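Local atomic coordinates of cellulase IBT99 (Metagenomes, PDB entry 6WBT), a protein that probably hydrolyses 6-phospho-alpha-glucosides as a family 4 glycoside hydrolase, with NAD and a manganese ion bound in its active site. Residues G384-L396 against E406-I418. Sequence-based numbering, arbitrary orientation.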
# COMPACT_ATOMS: atom_id res chain seq x y z
N GLY A 384 9.70 2.11 12.60
CA GLY A 384 10.88 1.27 12.53
C GLY A 384 11.04 0.35 13.72
O GLY A 384 11.54 -0.77 13.59
N LEU A 385 10.62 0.81 14.90
CA LEU A 385 10.67 -0.05 16.09
C LEU A 385 9.66 -1.18 16.00
O LEU A 385 9.97 -2.32 16.36
CB LEU A 385 10.44 0.79 17.35
CG LEU A 385 11.60 1.68 17.80
CD1 LEU A 385 11.16 2.57 18.95
CD2 LEU A 385 12.79 0.83 18.21
N ILE A 386 8.45 -0.89 15.53
CA ILE A 386 7.43 -1.93 15.40
C ILE A 386 7.76 -2.86 14.24
O ILE A 386 7.50 -4.07 14.32
CB ILE A 386 6.04 -1.29 15.25
CG1 ILE A 386 5.68 -0.49 16.50
CG2 ILE A 386 4.98 -2.35 14.99
CD1 ILE A 386 4.36 0.25 16.40
N GLU A 387 8.35 -2.34 13.16
CA GLU A 387 8.70 -3.19 12.03
C GLU A 387 9.73 -4.24 12.43
O GLU A 387 9.68 -5.38 11.94
CB GLU A 387 9.23 -2.34 10.87
CG GLU A 387 8.17 -1.56 10.11
CD GLU A 387 7.32 -2.43 9.21
OE1 GLU A 387 7.60 -3.65 9.11
OE2 GLU A 387 6.37 -1.90 8.59
N GLN A 388 10.66 -3.89 13.31
CA GLN A 388 11.67 -4.85 13.74
C GLN A 388 11.05 -5.95 14.59
O GLN A 388 11.31 -7.14 14.38
CB GLN A 388 12.78 -4.14 14.51
CG GLN A 388 13.87 -5.07 15.02
CD GLN A 388 14.98 -4.33 15.74
OE1 GLN A 388 14.93 -3.11 15.89
NE2 GLN A 388 15.99 -5.07 16.19
N GLN A 389 10.22 -5.57 15.57
CA GLN A 389 9.60 -6.57 16.44
C GLN A 389 8.58 -7.41 15.68
O GLN A 389 8.48 -8.62 15.91
CB GLN A 389 8.95 -5.88 17.64
CG GLN A 389 9.72 -6.03 18.94
CD GLN A 389 9.64 -7.43 19.50
OE1 GLN A 389 10.56 -8.23 19.34
NE2 GLN A 389 8.54 -7.74 20.18
N ASP A 390 7.81 -6.79 14.79
CA ASP A 390 6.82 -7.54 14.02
C ASP A 390 7.50 -8.57 13.12
O ASP A 390 6.99 -9.68 12.95
CB ASP A 390 5.96 -6.59 13.19
CG ASP A 390 4.71 -7.26 12.66
OD1 ASP A 390 3.81 -7.57 13.48
OD2 ASP A 390 4.61 -7.46 11.43
N ALA A 391 8.65 -8.22 12.55
CA ALA A 391 9.43 -9.20 11.80
C ALA A 391 9.99 -10.27 12.74
O ALA A 391 10.00 -11.45 12.40
CB ALA A 391 10.55 -8.51 11.03
N CYS A 392 10.46 -9.86 13.92
CA CYS A 392 10.96 -10.81 14.90
C CYS A 392 9.87 -11.79 15.33
O CYS A 392 10.06 -13.01 15.29
CB CYS A 392 11.52 -10.07 16.11
SG CYS A 392 11.82 -11.11 17.55
N GLU A 393 8.71 -11.26 15.74
CA GLU A 393 7.60 -12.13 16.13
C GLU A 393 7.05 -12.90 14.94
O GLU A 393 6.58 -14.03 15.10
CB GLU A 393 6.50 -11.30 16.79
CG GLU A 393 6.94 -10.58 18.05
CD GLU A 393 5.86 -9.69 18.63
OE1 GLU A 393 4.81 -9.53 17.97
OE2 GLU A 393 6.06 -9.14 19.73
N GLY A 394 7.10 -12.31 13.74
CA GLY A 394 6.63 -13.02 12.56
C GLY A 394 7.52 -14.19 12.19
O GLY A 394 7.03 -15.26 11.83
N LEU A 395 8.84 -14.00 12.29
CA LEU A 395 9.76 -15.10 12.00
C LEU A 395 9.65 -16.21 13.04
O LEU A 395 9.89 -17.38 12.72
CB LEU A 395 11.20 -14.57 11.93
CG LEU A 395 11.55 -13.67 10.75
CD1 LEU A 395 12.86 -12.95 11.00
CD2 LEU A 395 11.61 -14.47 9.46
N LEU A 396 9.30 -15.86 14.28
CA LEU A 396 9.16 -16.88 15.31
C LEU A 396 7.90 -17.72 15.11
O LEU A 396 7.90 -18.92 15.42
CB LEU A 396 9.13 -16.23 16.70
CG LEU A 396 9.31 -17.18 17.88
CD1 LEU A 396 10.72 -17.74 17.90
CD2 LEU A 396 8.99 -16.48 19.19
N GLU A 406 16.30 -22.31 11.16
CA GLU A 406 16.86 -21.05 10.68
C GLU A 406 15.91 -19.88 10.92
O GLU A 406 16.37 -18.76 11.18
CB GLU A 406 17.20 -21.17 9.19
CG GLU A 406 18.15 -20.10 8.69
CD GLU A 406 18.58 -20.34 7.26
OE1 GLU A 406 18.46 -19.40 6.43
OE2 GLU A 406 19.04 -21.46 6.95
N LYS A 407 14.60 -20.12 10.83
CA LYS A 407 13.64 -19.07 11.13
C LYS A 407 13.72 -18.65 12.59
O LYS A 407 13.54 -17.47 12.92
CB LYS A 407 12.23 -19.53 10.77
CG LYS A 407 11.99 -19.77 9.29
CD LYS A 407 11.48 -18.53 8.59
CE LYS A 407 11.14 -18.82 7.13
NZ LYS A 407 10.41 -17.69 6.49
N ALA A 408 13.98 -19.61 13.48
CA ALA A 408 14.14 -19.28 14.89
C ALA A 408 15.40 -18.47 15.13
O ALA A 408 15.40 -17.52 15.93
CB ALA A 408 14.16 -20.56 15.73
N LEU A 409 16.49 -18.82 14.45
CA LEU A 409 17.72 -18.03 14.56
C LEU A 409 17.51 -16.62 14.02
O LEU A 409 18.08 -15.65 14.55
CB LEU A 409 18.86 -18.73 13.82
CG LEU A 409 20.22 -18.04 13.85
CD1 LEU A 409 20.71 -17.89 15.28
CD2 LEU A 409 21.23 -18.81 13.01
N MSE A 410 16.71 -16.48 12.97
CA MSE A 410 16.38 -15.18 12.42
C MSE A 410 15.53 -14.37 13.39
O MSE A 410 15.63 -13.14 13.46
CB MSE A 410 15.64 -15.33 11.08
CG MSE A 410 16.53 -15.77 9.93
SE MSE A 410 15.54 -16.07 8.28
CE MSE A 410 17.04 -16.20 7.05
N ALA A 411 14.69 -15.07 14.16
CA ALA A 411 13.86 -14.39 15.15
C ALA A 411 14.69 -13.88 16.31
O ALA A 411 14.45 -12.77 16.82
CB ALA A 411 12.76 -15.34 15.64
N PHE A 412 15.68 -14.66 16.75
CA PHE A 412 16.52 -14.23 17.86
C PHE A 412 17.50 -13.14 17.43
O PHE A 412 17.78 -12.21 18.19
CB PHE A 412 17.26 -15.43 18.45
CG PHE A 412 16.43 -16.25 19.40
CD1 PHE A 412 15.30 -16.92 18.95
CD2 PHE A 412 16.79 -16.38 20.73
CE1 PHE A 412 14.53 -17.68 19.81
CE2 PHE A 412 16.03 -17.14 21.60
CZ PHE A 412 14.90 -17.79 21.14
N THR A 413 18.03 -13.24 16.21
CA THR A 413 18.94 -12.22 15.71
C THR A 413 18.24 -10.87 15.56
O THR A 413 18.85 -9.82 15.80
CB THR A 413 19.53 -12.66 14.37
OG1 THR A 413 20.25 -13.89 14.53
CG2 THR A 413 20.48 -11.60 13.82
N MSE A 414 16.96 -10.88 15.20
CA MSE A 414 16.21 -9.65 14.96
C MSE A 414 15.93 -8.85 16.23
O MSE A 414 15.85 -7.62 16.20
CB MSE A 414 14.88 -9.98 14.26
CG MSE A 414 14.05 -8.77 13.88
SE MSE A 414 14.83 -7.75 12.41
CE MSE A 414 14.76 -9.13 11.04
N ASN A 415 15.79 -9.55 17.35
CA ASN A 415 15.37 -8.92 18.60
C ASN A 415 16.41 -7.90 19.07
O ASN A 415 17.61 -8.09 18.90
CB ASN A 415 15.14 -9.97 19.68
CG ASN A 415 14.32 -9.44 20.84
OD1 ASN A 415 14.86 -8.80 21.75
ND2 ASN A 415 13.02 -9.70 20.81
N ARG A 416 15.92 -6.80 19.66
CA ARG A 416 16.81 -5.74 20.11
C ARG A 416 17.60 -6.15 21.34
O ARG A 416 18.72 -5.66 21.55
CB ARG A 416 16.01 -4.47 20.40
CG ARG A 416 15.23 -3.93 19.22
CD ARG A 416 14.59 -2.59 19.54
NE ARG A 416 15.59 -1.56 19.81
CZ ARG A 416 16.15 -0.79 18.88
NH1 ARG A 416 15.81 -0.94 17.61
NH2 ARG A 416 17.06 0.11 19.22
N THR A 417 17.05 -7.04 22.17
CA THR A 417 17.77 -7.49 23.36
C THR A 417 19.03 -8.25 22.99
O THR A 417 20.07 -8.10 23.65
CB THR A 417 16.85 -8.35 24.23
OG1 THR A 417 15.74 -7.56 24.69
CG2 THR A 417 17.61 -8.90 25.43
N ILE A 418 18.98 -9.06 21.94
CA ILE A 418 20.12 -9.85 21.50
C ILE A 418 21.10 -8.93 20.77
O ILE A 418 20.72 -8.29 19.78
CB ILE A 418 19.68 -11.02 20.61
CG1 ILE A 418 18.46 -11.71 21.22
CG2 ILE A 418 20.82 -12.01 20.44
CD1 ILE A 418 18.69 -12.27 22.60
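Gln388 reaches across to Met414 and Arg416 and makes the polar half of this contact. With CG anti to the backbone N and the rest of the chain extended, the amide of Gln388 is carried across to both partners. Gln388 NE2 donates to Met414 O at 2.6 Å; the N-H...O angle of 165° and an acceptor lying in the amide plane mark a straight bond. Gln388 OE1 in turn accepts from Arg416 NH1 at 2.9 Å, a more bent bond (137°) near the edge of the guanidinium, tilted somewhat out of its plane. Leu385 CD2 sits over one face of that guanidinium, 3.6 Å from Arg416 NH1.

The apolar half is two interlocked knobs. Leu395 fits among Lys407, Met410, Ala411 and Met414, with Leu395 CD1 3.7 Å from Met410 CB. In return Met414, a selenomethionine, enters the hole formed by Gln388, Ala391, Cys392 and Leu395; Met414 CG lies 3.6 Å from Cys392 CB. The approach is consistent with the small side chains of Cys392 and Ala411, whose CA atoms lie 4.6 Å apart. The helix axes come within 7.8 Å at 157°, a nearly antiparallel helical hairpin.

Farther out, Met117 of helix 114-136 touches Cys392, Leu396 and Phe412. Asn415 OD1 accepts from Thr417 N in an Asx turn, which probably helps to set the course of the chain at Arg416. Arg416 NH2 is hydrogen-bonded to Thr413 O of the second subunit, whose own Gln388 packs on this Gln388.

Were Gln388 cut back to an alanine, Met414 O and Arg416 NH1 would probably lose their shared partner, and the guanidinium would be freer to turn. The amide thus uses both its donor and its acceptor, coupling the hairpin within the C-terminal domain to an arginine that also bonds across the subunit interface.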